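Local coordinates for protein beta sliding clamp (Streptococcus pneumoniae, PDB 2AWA) that probably forms a ring-shaped head-to-tail homodimer around DNA that tethers DNA polymerases and other proteins to it, making replication processive, at residues I158-F163 / T376-M381; V281-S286 / D348-L353; K303-I306 / V311-H314; V358-I363 / F369-A374. All blocks are in the same frame, centred on the assembly; numbering follows the deposited sequence.

Contact 1. Residues I158-F163 / T376-M381; sequences INETAF and TDEDFM
The backbones stay well apart, E160 and F380 making the nearest CA–CA approach at 8.0 Å, so side chains bridge the gap between the last turns of helix 151-161 and the start of strand 379-384. E160 reaches over one face of the F380 ring. Its CG stands 3.9 Å from the ring centroid and 23° off the normal, a CH-pi contact displaced toward the rim on the CZ–CE2 side. Having CG beside the backbone N (chi1 -74°) and an extended chain beyond, E160 lays its carboxylate over the CD2 side of the ring, stacked with the two planes 22° apart. The backbone carbonyl of the same residue also meets the ring, E160 O lying 3.5 Å from F380 CE1, while S198 OG donates a hydrogen bond to that oxygen. E378 arrives from the opposite direction, bringing its OE2 to 2.9 Å from E160 OE2. K200, salt-bridged to E160 OE1, and weaker long ion pairs from K200 and K156 to E378 OE2 probably offset this pairing of acids; a shared proton is possible. The arrangement is a domain junction: a central-domain helix packed on the C-terminal-domain strand that pairs with central-domain strand 196-203 in one continuous antiparallel sheet.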
loop_
_atom_site.group_PDB
_atom_site.type_symbol
_atom_site.label_atom_id
_atom_site.label_comp_id
_atom_site.label_asym_id
_atom_site.label_seq_id
_atom_site.Cartn_x
_atom_site.Cartn_y
_atom_site.Cartn_z
ATOM N N ILE B 158 -7.947 -23.827 4.513
ATOM C CA ILE B 158 -6.924 -23.142 3.768
ATOM C C ILE B 158 -6.103 -22.274 4.690
ATOM O O ILE B 158 -4.895 -22.371 4.673
ATOM C CB ILE B 158 -7.501 -22.350 2.591
ATOM C CG1 ILE B 158 -8.066 -23.319 1.551
ATOM C CG2 ILE B 158 -6.429 -21.531 1.935
ATOM C CD1 ILE B 158 -9.029 -22.697 0.546
ATOM N N ASN B 159 -6.730 -21.467 5.536
ATOM C CA ASN B 159 -5.955 -20.602 6.445
ATOM C C ASN B 159 -5.173 -21.372 7.501
ATOM O O ASN B 159 -4.118 -20.903 7.978
ATOM C CB ASN B 159 -6.850 -19.572 7.129
ATOM C CG ASN B 159 -7.098 -18.389 6.270
ATOM O OD1 ASN B 159 -6.173 -17.869 5.632
ATOM N ND2 ASN B 159 -8.358 -17.954 6.211
ATOM N N GLU B 160 -5.690 -22.542 7.875
ATOM C CA GLU B 160 -4.974 -23.391 8.807
ATOM C C GLU B 160 -3.808 -24.221 8.212
ATOM O O GLU B 160 -2.970 -24.676 8.960
ATOM C CB GLU B 160 -5.947 -24.272 9.545
ATOM C CG GLU B 160 -6.728 -23.486 10.591
ATOM C CD GLU B 160 -7.903 -24.265 11.186
ATOM O OE1 GLU B 160 -8.302 -25.311 10.593
ATOM O OE2 GLU B 160 -8.408 -23.809 12.247
ATOM N N THR B 161 -3.704 -24.366 6.891
ATOM C CA THR B 161 -2.684 -25.281 6.332
ATOM C C THR B 161 -1.768 -24.752 5.211
ATOM O O THR B 161 -0.580 -25.048 5.206
ATOM C CB THR B 161 -3.341 -26.612 5.861
ATOM O OG1 THR B 161 -4.245 -26.346 4.796
ATOM C CG2 THR B 161 -4.112 -27.233 6.975
ATOM N N ALA B 162 -2.299 -23.978 4.275
ATOM C CA ALA B 162 -1.529 -23.568 3.080
ATOM C C ALA B 162 -0.206 -22.802 3.352
ATOM O O ALA B 162 0.722 -22.846 2.562
ATOM C CB ALA B 162 -2.413 -22.760 2.177
ATOM N N PHE B 163 -0.116 -22.095 4.459
ATOM C CA PHE B 163 1.124 -21.381 4.765
ATOM C C PHE B 163 2.322 -22.341 5.073
ATOM O O PHE B 163 3.490 -21.954 4.991
ATOM C CB PHE B 163 0.876 -20.432 5.946
ATOM C CG PHE B 163 0.739 -21.138 7.213
ATOM C CD1 PHE B 163 1.867 -21.496 7.936
ATOM C CD2 PHE B 163 -0.496 -21.563 7.641
ATOM C CE1 PHE B 163 1.751 -22.218 9.091
ATOM C CE2 PHE B 163 -0.623 -22.280 8.783
ATOM C CZ PHE B 163 0.492 -22.609 9.518
ATOM N N THR B 376 -10.068 -27.260 23.385
ATOM C CA THR B 376 -10.898 -27.253 22.174
ATOM C C THR B 376 -11.124 -28.648 21.567
ATOM O O THR B 376 -10.268 -29.534 21.678
ATOM C CB THR B 376 -10.268 -26.339 21.104
ATOM O OG1 THR B 376 -11.173 -26.169 20.009
ATOM C CG2 THR B 376 -8.973 -26.932 20.585
ATOM N N ASP B 377 -12.277 -28.821 20.911
ATOM C CA ASP B 377 -12.612 -30.070 20.186
ATOM C C ASP B 377 -11.775 -30.255 18.909
ATOM O O ASP B 377 -11.570 -31.374 18.444
ATOM C CB ASP B 377 -14.106 -30.100 19.830
ATOM N N GLU B 378 -11.275 -29.149 18.369
ATOM C CA GLU B 378 -10.627 -29.113 17.053
ATOM C C GLU B 378 -9.413 -30.033 16.904
ATOM O O GLU B 378 -8.528 -30.023 17.754
ATOM C CB GLU B 378 -10.201 -27.678 16.753
ATOM C CG GLU B 378 -9.970 -27.417 15.286
ATOM C CD GLU B 378 -9.762 -25.955 14.986
ATOM O OE1 GLU B 378 -9.279 -25.232 15.889
ATOM O OE2 GLU B 378 -10.082 -25.538 13.849
ATOM N N ASP B 379 -9.375 -30.805 15.817
ATOM C CA ASP B 379 -8.247 -31.699 15.522
ATOM C C ASP B 379 -7.246 -30.987 14.596
ATOM O O ASP B 379 -7.056 -31.336 13.423
ATOM C CB ASP B 379 -8.747 -33.009 14.911
ATOM C CG ASP B 379 -7.698 -34.106 14.943
ATOM O OD1 ASP B 379 -6.485 -33.784 14.989
ATOM O OD2 ASP B 379 -8.083 -35.290 14.926
ATOM N N PHE B 380 -6.623 -29.962 15.162
ATOM C CA PHE B 380 -5.755 -29.057 14.428
ATOM C C PHE B 380 -4.403 -29.101 15.110
ATOM O O PHE B 380 -4.270 -28.700 16.258
ATOM C CB PHE B 380 -6.351 -27.640 14.396
ATOM C CG PHE B 380 -5.464 -26.608 13.743
ATOM C CD1 PHE B 380 -4.610 -26.950 12.691
ATOM C CD2 PHE B 380 -5.487 -25.282 14.184
ATOM C CE1 PHE B 380 -3.791 -26.002 12.110
ATOM C CE2 PHE B 380 -4.683 -24.329 13.592
ATOM C CZ PHE B 380 -3.827 -24.687 12.555
HETATM N N MSE B 381 -3.423 -29.601 14.364
HETATM C CA MSE B 381 -2.135 -30.064 14.863
HETATM C C MSE B 381 -0.999 -29.460 14.009
HETATM O O MSE B 381 -1.059 -29.475 12.791
HETATM C CB MSE B 381 -2.138 -31.592 14.727
HETATM C CG MSE B 381 -0.770 -32.281 14.608
HETATM SE SE MSE B 381 0.113 -32.300 16.333
HETATM C CE MSE B 381 -1.141 -33.585 17.346
#

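Contact 2. Residues V281-S286 / D348-L353; sequences VNLRQS and DSLKAL
L350 points its CD1 methyl into the side of the L283–R284 backbone turn, joining helix 343-351 to helix 280-294, the two helices of the C-terminal domain. In the sliding-ring fold of this family, each domain sets such a helix pair on its sheets, and the helices line the central channel through which DNA passes. The backbones come close here, with R284 CA and L350 CA 6.5 Å apart. L283 and L350 cross at about a right angle, and one methyl does the touching on the L350 side: L350 CD1 is 3.8 Å from L283 CG and also packs against L283 CB and CD2. The same methyl lies 3.8 Å from R284 N, apolar contact thus reaching the helix backbone itself. L350 gets there with CG beside its backbone N (chi1 -69°) and CD1 anti to CA. Beneath, L283 rests on I360 and L350 on V358, both from strand 357-362, which places this pair on the sheet side.

The second pair, R284 and K351, also crosses at about a right angle, but toward the more open side. Its contact is aliphatic, R284 CD meeting K351 CG at 3.8 Å. R284 runs straight until it bends at CG–CD (chi3 70°); K351 bends near its end and brings its ammonium back to the arginine. E288 forms long, weak ion pairs with both, consistent with partial compensation of two neighbouring positive groups. K351 NZ ends 3.9 Å from R284 CD and 4.1 Å from R284 NE, approaching the guanidinium obliquely.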
loop_
_atom_site.group_PDB
_atom_site.type_symbol
_atom_site.label_atom_id
_atom_site.label_comp_id
_atom_site.label_asym_id
_atom_site.label_seq_id
_atom_site.Cartn_x
_atom_site.Cartn_y
_atom_site.Cartn_z
ATOM N N VAL B 281 -1.769 -14.559 21.691
ATOM C CA VAL B 281 -1.414 -13.199 21.305
ATOM C C VAL B 281 -0.115 -12.776 21.959
ATOM O O VAL B 281 0.773 -12.273 21.285
ATOM C CB VAL B 281 -2.521 -12.191 21.628
ATOM C CG1 VAL B 281 -2.050 -10.800 21.358
ATOM C CG2 VAL B 281 -3.765 -12.479 20.775
ATOM N N ASN B 282 0.004 -12.990 23.263
ATOM C CA ASN B 282 1.197 -12.573 24.000
ATOM C C ASN B 282 2.416 -13.269 23.489
ATOM O O ASN B 282 3.450 -12.659 23.368
ATOM C CB ASN B 282 1.067 -12.865 25.491
ATOM C CG ASN B 282 0.079 -11.965 26.169
ATOM O OD1 ASN B 282 -0.465 -11.035 25.550
ATOM N ND2 ASN B 282 -0.179 -12.234 27.454
ATOM N N LEU B 283 2.302 -14.557 23.191
ATOM C CA LEU B 283 3.427 -15.272 22.634
ATOM C C LEU B 283 3.777 -14.704 21.256
ATOM O O LEU B 283 4.930 -14.441 20.975
ATOM C CB LEU B 283 3.143 -16.767 22.587
ATOM C CG LEU B 283 4.298 -17.657 22.113
ATOM C CD1 LEU B 283 5.671 -17.348 22.782
ATOM C CD2 LEU B 283 3.902 -19.082 22.322
ATOM N N ARG B 284 2.790 -14.465 20.409
ATOM C CA ARG B 284 3.078 -13.884 19.106
ATOM C C ARG B 284 3.867 -12.592 19.254
ATOM O O ARG B 284 4.842 -12.370 18.550
ATOM C CB ARG B 284 1.811 -13.609 18.296
ATOM C CG ARG B 284 2.098 -13.398 16.800
ATOM C CD ARG B 284 0.859 -13.027 16.013
ATOM N NE ARG B 284 0.416 -11.685 16.366
ATOM C CZ ARG B 284 -0.639 -11.379 17.129
ATOM N NH1 ARG B 284 -1.437 -12.312 17.644
ATOM N NH2 ARG B 284 -0.908 -10.100 17.374
ATOM N N GLN B 285 3.466 -11.738 20.173
ATOM C CA GLN B 285 4.141 -10.454 20.303
ATOM C C GLN B 285 5.558 -10.639 20.808
ATOM O O GLN B 285 6.448 -9.889 20.428
ATOM C CB GLN B 285 3.341 -9.517 21.189
ATOM C CG GLN B 285 1.995 -9.136 20.547
ATOM C CD GLN B 285 1.026 -8.475 21.503
ATOM O OE1 GLN B 285 1.219 -8.474 22.714
ATOM N NE2 GLN B 285 -0.034 -7.918 20.953
ATOM N N SER B 286 5.778 -11.660 21.630
ATOM C CA SER B 286 7.128 -11.972 22.107
ATOM C C SER B 286 8.032 -12.476 20.999
ATOM O O SER B 286 9.199 -12.130 20.954
ATOM C CB SER B 286 7.084 -13.016 23.215
ATOM O OG SER B 286 6.634 -12.425 24.410
ATOM N N ASP B 348 3.826 -18.000 12.418
ATOM C CA ASP B 348 2.909 -18.470 11.389
ATOM C C ASP B 348 1.887 -19.376 12.053
ATOM O O ASP B 348 0.678 -19.188 11.872
ATOM C CB ASP B 348 3.636 -19.256 10.289
ATOM C CG ASP B 348 4.444 -18.369 9.343
ATOM O OD1 ASP B 348 4.212 -17.143 9.305
ATOM O OD2 ASP B 348 5.316 -18.914 8.614
ATOM N N SER B 349 2.394 -20.327 12.837
ATOM C CA SER B 349 1.576 -21.292 13.557
ATOM C C SER B 349 0.568 -20.602 14.454
ATOM O O SER B 349 -0.600 -21.025 14.547
ATOM C CB SER B 349 2.441 -22.219 14.422
ATOM O OG SER B 349 3.349 -23.000 13.658
ATOM N N LEU B 350 1.019 -19.534 15.112
ATOM C CA LEU B 350 0.164 -18.826 16.044
ATOM C C LEU B 350 -0.917 -18.070 15.293
ATOM O O LEU B 350 -2.097 -18.226 15.603
ATOM C CB LEU B 350 0.987 -17.924 16.955
ATOM C CG LEU B 350 1.839 -18.746 17.938
ATOM C CD1 LEU B 350 2.853 -17.858 18.628
ATOM C CD2 LEU B 350 0.977 -19.479 18.988
ATOM N N LYS B 351 -0.522 -17.297 14.284
ATOM C CA LYS B 351 -1.481 -16.596 13.420
ATOM C C LYS B 351 -2.526 -17.548 12.859
ATOM O O LYS B 351 -3.616 -17.130 12.523
ATOM C CB LYS B 351 -0.779 -15.885 12.256
ATOM C CG LYS B 351 -0.026 -14.599 12.647
ATOM C CD LYS B 351 0.535 -13.859 11.407
ATOM C CE LYS B 351 0.527 -12.306 11.568
ATOM N NZ LYS B 351 1.660 -11.743 12.408
ATOM N N ALA B 352 -2.204 -18.828 12.755
ATOM C CA ALA B 352 -3.168 -19.789 12.215
ATOM C C ALA B 352 -4.230 -20.204 13.218
ATOM O O ALA B 352 -5.237 -20.755 12.825
ATOM C CB ALA B 352 -2.454 -21.016 11.683
ATOM N N LEU B 353 -4.015 -19.952 14.503
ATOM C CA LEU B 353 -4.963 -20.390 15.520
ATOM C C LEU B 353 -6.091 -19.382 15.678
ATOM O O LEU B 353 -5.872 -18.176 15.507
ATOM C CB LEU B 353 -4.275 -20.588 16.866
ATOM C CG LEU B 353 -3.081 -21.546 16.860
ATOM C CD1 LEU B 353 -2.211 -21.279 18.073
ATOM C CD2 LEU B 353 -3.533 -22.986 16.813
#

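Contact 3. Residues K303-I306 / V311-H314; sequences KLEI and VSAH
E305 N-H donates a hydrogen bond to S312 O at 2.8 Å, the shortest bond between the segments and a nearly straight one (N-H...O 174°). The reciprocal bond, S312 N to E305 O, measures 2.9 Å. E305 O is approached by a second group as well: S312 OG lies 3.4 Å away, a weak interaction whose proton is not settled. S312 places this hydroxyl between its backbone N and carbonyl carbon (chi1 53°), where it also hydrogen-bonds to the imidazole, S312 OG and H314 NE2 being 2.9 Å apart with either able to donate. That bond ties down the far end of the H314 ring. K303 O sits at the ring edge, in its plane, while E305 OE1 passes obliquely at 3.5 Å from H314 NE2 at an angle too poor for a hydrogen bond.

These residues belong to the antiparallel beta hairpin of strands 302-307 and 310-317, the middle pair of a four-stranded sheet flanked by 321-327 and 337-341. E305–S312 and K303–H314 are its hydrogen-bonded pairs; L304–A313 and I306–V311 are the non-hydrogen-bonded ones, with side chains on the other, buried face. There L304 CD2 spans diagonally to V311 CG1 at 4.0 Å. I306 and V311 lie side by side pointing the same way, I306 CG2 being 4.1 Å from V311 CG2. Both also press on I276 and V332, from strands 274-279 and 331-334 of the adjoining sheet. L304 and A313 rest against I327 instead, and L304 additionally against F341.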
loop_
_atom_site.group_PDB
_atom_site.type_symbol
_atom_site.label_atom_id
_atom_site.label_comp_id
_atom_site.label_asym_id
_atom_site.label_seq_id
_atom_site.Cartn_x
_atom_site.Cartn_y
_atom_site.Cartn_z
ATOM N N LYS B 303 15.911 -18.510 21.086
ATOM C CA LYS B 303 16.220 -19.567 22.015
ATOM C C LYS B 303 15.241 -19.436 23.153
ATOM O O LYS B 303 15.206 -18.406 23.820
ATOM C CB LYS B 303 17.658 -19.424 22.521
ATOM C CG LYS B 303 18.022 -20.312 23.730
ATOM C CD LYS B 303 19.501 -20.769 23.738
ATOM C CE LYS B 303 20.508 -19.667 23.991
ATOM N NZ LYS B 303 20.389 -19.038 25.335
ATOM N N LEU B 304 14.413 -20.459 23.340
ATOM C CA LEU B 304 13.560 -20.542 24.510
ATOM C C LEU B 304 14.335 -21.264 25.573
ATOM O O LEU B 304 14.894 -22.335 25.311
ATOM C CB LEU B 304 12.268 -21.313 24.241
ATOM C CG LEU B 304 11.056 -20.527 23.783
ATOM C CD1 LEU B 304 9.823 -21.402 23.868
ATOM C CD2 LEU B 304 10.882 -19.286 24.632
ATOM N N GLU B 305 14.379 -20.666 26.758
ATOM C CA GLU B 305 14.937 -21.312 27.927
ATOM C C GLU B 305 13.818 -21.556 28.940
ATOM O O GLU B 305 13.077 -20.656 29.284
ATOM C CB GLU B 305 16.043 -20.439 28.521
ATOM C CG GLU B 305 16.953 -21.151 29.511
ATOM C CD GLU B 305 17.590 -20.181 30.495
ATOM O OE1 GLU B 305 18.004 -19.081 30.062
ATOM O OE2 GLU B 305 17.666 -20.508 31.703
ATOM N N ILE B 306 13.684 -22.788 29.394
ATOM C CA ILE B 306 12.656 -23.133 30.363
ATOM C C ILE B 306 13.293 -23.746 31.619
ATOM O O ILE B 306 13.668 -24.906 31.603
ATOM C CB ILE B 306 11.651 -24.124 29.735
ATOM C CG1 ILE B 306 11.121 -23.570 28.401
ATOM C CG2 ILE B 306 10.492 -24.409 30.693
ATOM C CD1 ILE B 306 10.840 -24.624 27.393
ATOM N N VAL B 311 9.916 -19.255 31.793
ATOM C CA VAL B 311 10.139 -19.385 30.370
ATOM C C VAL B 311 10.695 -18.060 29.892
ATOM O O VAL B 311 10.168 -16.990 30.250
ATOM C CB VAL B 311 8.814 -19.684 29.641
ATOM C CG1 VAL B 311 8.997 -19.640 28.147
ATOM C CG2 VAL B 311 8.253 -21.033 30.092
ATOM N N SER B 312 11.765 -18.111 29.106
ATOM C CA SER B 312 12.378 -16.873 28.638
ATOM C C SER B 312 12.906 -17.023 27.234
ATOM O O SER B 312 13.278 -18.128 26.828
ATOM C CB SER B 312 13.487 -16.455 29.573
ATOM O OG SER B 312 14.368 -17.524 29.728
ATOM N N ALA B 313 12.909 -15.912 26.498
ATOM C CA ALA B 313 13.394 -15.855 25.113
ATOM C C ALA B 313 14.670 -15.032 25.020
ATOM O O ALA B 313 14.782 -13.940 25.630
ATOM C CB ALA B 313 12.342 -15.264 24.205
ATOM N N HIS B 314 15.613 -15.551 24.227
ATOM C CA HIS B 314 16.913 -14.933 24.044
ATOM C C HIS B 314 17.361 -14.944 22.592
ATOM O O HIS B 314 17.304 -15.971 21.913
ATOM C CB HIS B 314 17.952 -15.628 24.903
ATOM C CG HIS B 314 17.504 -15.858 26.313
ATOM N ND1 HIS B 314 17.939 -15.083 27.365
ATOM C CD2 HIS B 314 16.659 -16.780 26.841
ATOM C CE1 HIS B 314 17.380 -15.514 28.482
ATOM N NE2 HIS B 314 16.593 -16.537 28.191
#

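Contact 4. Residues V358-I363 / F369-A374; sequences VTISFI and FTLVPA
F362 and F369 close one end of an antiparallel beta hairpin, strands 357-362 and 369-373, within the long sheet that runs from the central into the C-terminal domain. Their side chains lie side by side and point the same way, with ring planes at 45° and centroids 4.9 Å apart, an oblique pairing. F362 CE1 stands over one face of the F369 ring, offset toward its rim. F369 has CG between its backbone N and carbonyl carbon (chi1 61°), and the ring stands out from the sheet beside I360, its CD1 meeting I360 CG2 at 3.4 Å. I360 in turn runs alongside L371, CG1 to CG at 3.9 Å, continuing the apolar face.

Four backbone hydrogen bonds set this register, joining T359 with V372 and S361 with T370 in both directions; S361 N to T370 O, for example, is 2.9 Å. The next shell fixes the aromatic pair: F341 meets the F369 ring edge-to-face, and I339 touches both phenylalanines, linking this sheet to the neighbouring one through strand 337-341. On the reverse face, V372 CG2 packs against T359 CB at 4.0 Å. T359 OG1 hydrogen-bonds to T277 OG1 on the adjacent strand 274-279, and S361 CB approaches T370 OG1 at 3.4 Å. Past the last pair, the A374 CB methyl comes within 3.5 Å of T359 OG1.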
loop_
_atom_site.group_PDB
_atom_site.type_symbol
_atom_site.label_atom_id
_atom_site.label_comp_id
_atom_site.label_asym_id
_atom_site.label_seq_id
_atom_site.Cartn_x
_atom_site.Cartn_y
_atom_site.Cartn_z
ATOM N N VAL B 358 -2.696 -21.619 23.590
ATOM C CA VAL B 358 -1.994 -22.615 22.788
ATOM C C VAL B 358 -1.159 -23.517 23.682
ATOM O O VAL B 358 -0.416 -23.048 24.544
ATOM C CB VAL B 358 -1.096 -21.971 21.695
ATOM C CG1 VAL B 358 0.011 -21.096 22.301
ATOM C CG2 VAL B 358 -0.484 -23.040 20.787
ATOM N N THR B 359 -1.303 -24.819 23.487
ATOM C CA THR B 359 -0.441 -25.760 24.170
ATOM C C THR B 359 0.655 -26.251 23.246
ATOM O O THR B 359 0.368 -26.853 22.224
ATOM C CB THR B 359 -1.232 -26.922 24.687
ATOM O OG1 THR B 359 -2.110 -26.431 25.698
ATOM C CG2 THR B 359 -0.311 -27.963 25.289
ATOM N N ILE B 360 1.903 -25.997 23.626
ATOM C CA ILE B 360 3.072 -26.476 22.891
ATOM C C ILE B 360 3.764 -27.588 23.664
ATOM O O ILE B 360 4.036 -27.442 24.836
ATOM C CB ILE B 360 4.096 -25.347 22.657
ATOM C CG1 ILE B 360 3.413 -24.106 22.085
ATOM C CG2 ILE B 360 5.190 -25.813 21.715
ATOM C CD1 ILE B 360 4.368 -22.912 21.878
ATOM N N SER B 361 4.074 -28.684 22.991
ATOM C CA SER B 361 4.631 -29.856 23.643
ATOM C C SER B 361 5.949 -30.247 22.999
ATOM O O SER B 361 6.067 -30.242 21.773
ATOM C CB SER B 361 3.641 -31.008 23.554
ATOM O OG SER B 361 2.374 -30.593 24.005
ATOM N N PHE B 362 6.921 -30.616 23.827
ATOM C CA PHE B 362 8.294 -30.786 23.384
ATOM C C PHE B 362 8.830 -32.151 23.755
ATOM O O PHE B 362 8.306 -32.812 24.644
ATOM C CB PHE B 362 9.209 -29.784 24.082
ATOM C CG PHE B 362 8.903 -28.357 23.812
ATOM C CD1 PHE B 362 9.381 -27.737 22.683
ATOM C CD2 PHE B 362 8.214 -27.601 24.736
ATOM C CE1 PHE B 362 9.148 -26.387 22.466
ATOM C CE2 PHE B 362 7.978 -26.270 24.518
ATOM C CZ PHE B 362 8.443 -25.665 23.379
ATOM N N ILE B 363 9.909 -32.545 23.090
ATOM C CA ILE B 363 10.634 -33.761 23.427
ATOM C C ILE B 363 12.053 -33.448 23.883
ATOM O O ILE B 363 12.474 -33.849 24.964
ATOM C CB ILE B 363 10.714 -34.706 22.239
ATOM C CG1 ILE B 363 9.296 -34.998 21.724
ATOM C CG2 ILE B 363 11.488 -35.968 22.637
ATOM C CD1 ILE B 363 9.064 -36.411 21.190
ATOM N N PHE B 369 8.713 -30.205 17.731
ATOM C CA PHE B 369 7.715 -30.033 18.775
ATOM C C PHE B 369 6.301 -29.759 18.216
ATOM O O PHE B 369 6.167 -29.369 17.071
ATOM C CB PHE B 369 8.182 -28.977 19.777
ATOM C CG PHE B 369 8.409 -27.620 19.209
ATOM C CD1 PHE B 369 7.391 -26.675 19.205
ATOM C CD2 PHE B 369 9.674 -27.232 18.778
ATOM C CE1 PHE B 369 7.621 -25.358 18.721
ATOM C CE2 PHE B 369 9.914 -25.914 18.293
ATOM C CZ PHE B 369 8.892 -24.991 18.265
ATOM N N THR B 370 5.252 -30.003 19.003
ATOM C CA THR B 370 3.875 -29.824 18.501
ATOM C C THR B 370 3.183 -28.599 19.102
ATOM O O THR B 370 3.498 -28.208 20.206
ATOM C CB THR B 370 2.992 -31.039 18.800
ATOM O OG1 THR B 370 2.926 -31.245 20.208
ATOM C CG2 THR B 370 3.541 -32.271 18.151
ATOM N N LEU B 371 2.236 -28.012 18.368
ATOM C CA LEU B 371 1.387 -26.942 18.894
ATOM C C LEU B 371 -0.063 -27.222 18.546
ATOM O O LEU B 371 -0.375 -27.429 17.371
ATOM C CB LEU B 371 1.705 -25.590 18.274
ATOM C CG LEU B 371 3.080 -24.962 18.270
ATOM C CD1 LEU B 371 3.961 -25.551 17.166
ATOM C CD2 LEU B 371 2.880 -23.488 18.058
ATOM N N VAL B 372 -0.939 -27.153 19.548
ATOM C CA VAL B 372 -2.392 -27.293 19.360
ATOM C C VAL B 372 -3.122 -26.145 20.049
ATOM O O VAL B 372 -2.602 -25.558 20.998
ATOM C CB VAL B 372 -2.952 -28.629 19.947
ATOM C CG1 VAL B 372 -2.255 -29.833 19.327
ATOM C CG2 VAL B 372 -2.792 -28.665 21.449
ATOM N N PRO B 373 -4.329 -25.824 19.576
ATOM C CA PRO B 373 -5.148 -24.911 20.347
ATOM C C PRO B 373 -5.588 -25.572 21.638
ATOM O O PRO B 373 -5.997 -26.741 21.641
ATOM C CB PRO B 373 -6.341 -24.612 19.433
ATOM C CG PRO B 373 -6.349 -25.672 18.414
ATOM C CD PRO B 373 -4.975 -26.247 18.327
ATOM N N ALA B 374 -5.479 -24.820 22.729
ATOM C CA ALA B 374 -5.801 -25.333 24.056
ATOM C C ALA B 374 -7.295 -25.250 24.333
ATOM O O ALA B 374 -7.969 -24.285 23.932
ATOM C CB ALA B 374 -5.026 -24.573 25.115
#

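Contacts 1 and 4 are buried, whereas contacts 2 and 3 are partly exposed. Contact 1 spans two domains and sets one glutamate over an aromatic face and beside a second acid; the other three lie within the C-terminal domain. Contacts 3 and 4 are both hairpins ruled by backbone hydrogen bonds, but in different sheets: contact 3 turns a polar face outward, and contact 4 buries phenylalanines. Contact 2, two helices meeting through leucines and basic side chains, touches both contacts 1 and 4 (L353 on F380 and V358), the three centres 12 to 14 Å apart. Contacts 1 and 4 occupy neighbouring strands, P373 meeting the F380 carbonyl. Contact 3 lies furthest out, its centre about 33 Å from the chain's.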